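Local coordinates for tryptophan decarboxylase 1 (Oryza sativa subsp. japonica, PDB 6KHO), which catalyses the pyridoxal-phosphate-dependent decarboxylation of L-tryptophan to tryptamine and of 5-hydroxy-L-tryptophan to serotonin, working as a homodimer, at the interface of chains A and B. Residues are numbered along the deposited sequence; one frame, centred on the assembly and turned at random. Chains: chain A/B, Tryptophan decarboxylase 1.

The interface of chains A and B. Residues chain A 37, 40, 81, 84; chain B 118, 122, 387, 391.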
ATOM      1  N   ALA A  37       8.526  22.500   5.251  1.00 27.51           N
ATOM      2  CA  ALA A  37       7.736  21.399   5.788  1.00 27.71           C
ATOM      3  C   ALA A  37       8.128  21.081   7.232  1.00 27.57           C
ATOM      4  O   ALA A  37       7.258  20.806   8.067  1.00 30.14           O
ATOM      5  CB  ALA A  37       7.887  20.157   4.891  1.00 27.17           C
ATOM      6  N   PHE A  40       6.645  23.729   9.514  1.00 31.21           N
ATOM      7  CA  PHE A  40       5.232  23.416   9.719  1.00 33.23           C
ATOM      8  C   PHE A  40       5.061  22.316  10.756  1.00 32.76           C
ATOM      9  O   PHE A  40       4.196  22.416  11.636  1.00 30.95           O
ATOM     10  CB  PHE A  40       4.554  22.988   8.413  1.00 30.87           C
ATOM     11  CG  PHE A  40       3.167  22.411   8.625  1.00 32.08           C
ATOM     12  CD1 PHE A  40       2.072  23.252   8.781  1.00 35.58           C
ATOM     13  CD2 PHE A  40       2.970  21.033   8.731  1.00 29.65           C
ATOM     14  CE1 PHE A  40       0.799  22.730   9.005  1.00 33.60           C
ATOM     15  CE2 PHE A  40       1.705  20.510   8.964  1.00 28.57           C
ATOM     16  CZ  PHE A  40       0.620  21.361   9.103  1.00 33.77           C
ATOM     17  N   MET A  81       2.001  25.842   1.114  1.00 28.86           N
ATOM     18  CA  MET A  81       1.997  25.695   2.569  1.00 27.65           C
ATOM     19  C   MET A  81       0.964  26.603   3.234  1.00 30.74           C
ATOM     20  O   MET A  81       0.390  26.231   4.264  1.00 28.37           O
ATOM     21  CB  MET A  81       3.386  25.991   3.140  1.00 29.14           C
ATOM     22  CG  MET A  81       4.482  25.005   2.691  1.00 30.29           C
ATOM     23  SD  MET A  81       4.132  23.321   3.244  1.00 32.47           S
ATOM     24  CE  MET A  81       4.156  23.551   5.017  1.00 26.66           C
ATOM     25  N   LEU A  84      -2.207  24.770   2.852  1.00 30.32           N
ATOM     26  CA  LEU A  84      -2.183  23.701   3.845  1.00 32.60           C
ATOM     27  C   LEU A  84      -2.660  24.205   5.204  1.00 32.02           C
ATOM     28  O   LEU A  84      -3.516  23.585   5.850  1.00 32.17           O
ATOM     29  CB  LEU A  84      -0.768  23.128   3.955  1.00 29.54           C
ATOM     30  CG  LEU A  84      -0.586  22.073   5.036  1.00 33.65           C
ATOM     31  CD1 LEU A  84      -1.303  20.786   4.636  1.00 32.81           C
ATOM     32  CD2 LEU A  84       0.894  21.826   5.285  1.00 31.58           C
TER
ATOM     33  N   ILE B 118       4.852  15.718   5.369  1.00 29.13           N
ATOM     34  CA  ILE B 118       3.827  16.324   6.211  1.00 26.21           C
ATOM     35  C   ILE B 118       2.754  15.294   6.544  1.00 26.23           C
ATOM     36  O   ILE B 118       2.278  15.214   7.682  1.00 28.18           O
ATOM     37  CB  ILE B 118       3.263  17.578   5.513  1.00 27.76           C
ATOM     38  CG1 ILE B 118       4.324  18.689   5.544  1.00 26.59           C
ATOM     39  CG2 ILE B 118       1.965  18.066   6.185  1.00 26.11           C
ATOM     40  CD1 ILE B 118       4.122  19.756   4.493  1.00 28.81           C
ATOM     41  N   MET B 122       1.585  14.281  10.411  1.00 28.39           N
ATOM     42  CA  MET B 122       0.209  14.335  10.894  1.00 31.09           C
ATOM     43  C   MET B 122      -0.315  12.941  11.174  1.00 30.94           C
ATOM     44  O   MET B 122      -1.069  12.735  12.136  1.00 27.93           O
ATOM     45  CB  MET B 122      -0.678  15.047   9.878  1.00 29.48           C
ATOM     46  CG  MET B 122      -0.231  16.503   9.647  1.00 34.52           C
ATOM     47  SD  MET B 122      -1.347  17.477   8.599  1.00 49.49           S
ATOM     48  CE  MET B 122      -1.622  16.367   7.206  1.00 31.76           C
ATOM     49  N   LEU B 387      -2.308  14.159  -0.236  1.00 30.11           N
ATOM     50  CA  LEU B 387      -1.689  15.453   0.035  1.00 30.71           C
ATOM     51  C   LEU B 387      -0.545  15.730  -0.933  1.00 30.28           C
ATOM     52  O   LEU B 387      -0.437  16.829  -1.493  1.00 29.36           O
ATOM     53  CB  LEU B 387      -1.199  15.511   1.485  1.00 30.97           C
ATOM     54  CG  LEU B 387      -0.624  16.865   1.950  1.00 31.29           C
ATOM     55  CD1 LEU B 387      -1.660  17.987   1.813  1.00 34.48           C
ATOM     56  CD2 LEU B 387      -0.115  16.798   3.383  1.00 31.58           C
ATOM     57  N   MET B 391      -0.184  18.704  -3.743  1.00 27.44           N
ATOM     58  CA  MET B 391       0.937  19.642  -3.679  1.00 28.31           C
ATOM     59  C   MET B 391       1.685  19.709  -4.999  1.00 28.60           C
ATOM     60  O   MET B 391       2.158  20.783  -5.395  1.00 27.65           O
ATOM     61  CB  MET B 391       1.895  19.259  -2.547  1.00 27.46           C
ATOM     62  CG  MET B 391       1.346  19.588  -1.170  1.00 25.89           C
ATOM     63  SD  MET B 391       2.658  19.729   0.055  1.00 33.97           S
ATOM     64  CE  MET B 391       1.759  20.451   1.426  1.00 32.33           C
TER
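Helices 27-47 and 77-88 of chain A pack against helices 110-122 and 386-420 of chain B here, in an apolar stretch of the homodimer interface of this group II decarboxylase, and B:Ile118 enters the groove between the two chain A helices. Its CD1 methyl sits 3.8 Å from CB of A:Ala37 on one helix and 3.8 Å from the sulfur SD of A:Met81 on the other. The A:Met81 chain curls round (chi2 and chi3 both -62°), which brings SD and CE to that methyl, tip to tip. With CG2 anti to the backbone N and CG1 beside it (chi1 -72°), the isoleucine points its two branches at different partners: CG2 lies 3.7 Å from ring atom CE2 of A:Phe40, the side chains crossing at about a right angle. A:Leu84 backs the same ring within chain A, its CD2 lying over the ring centre 3.7 Å above the plane, and that methyl also meets B:Ile118 CD1 at 3.9 Å. An alanine in place of B:Ile118 would probably open a gap between the chain A helices, leaving A:Met81 freer to turn and A:Phe40 without the CG2 methyl against its ring. B:Met391 approaches from the other chain B helix, its CE 4.1 Å from SD of A:Met81. The other methyl of the A:Leu84 fork, CD1, meets CD1 of B:Leu387 at 4.0 Å, the two side chains again roughly perpendicular.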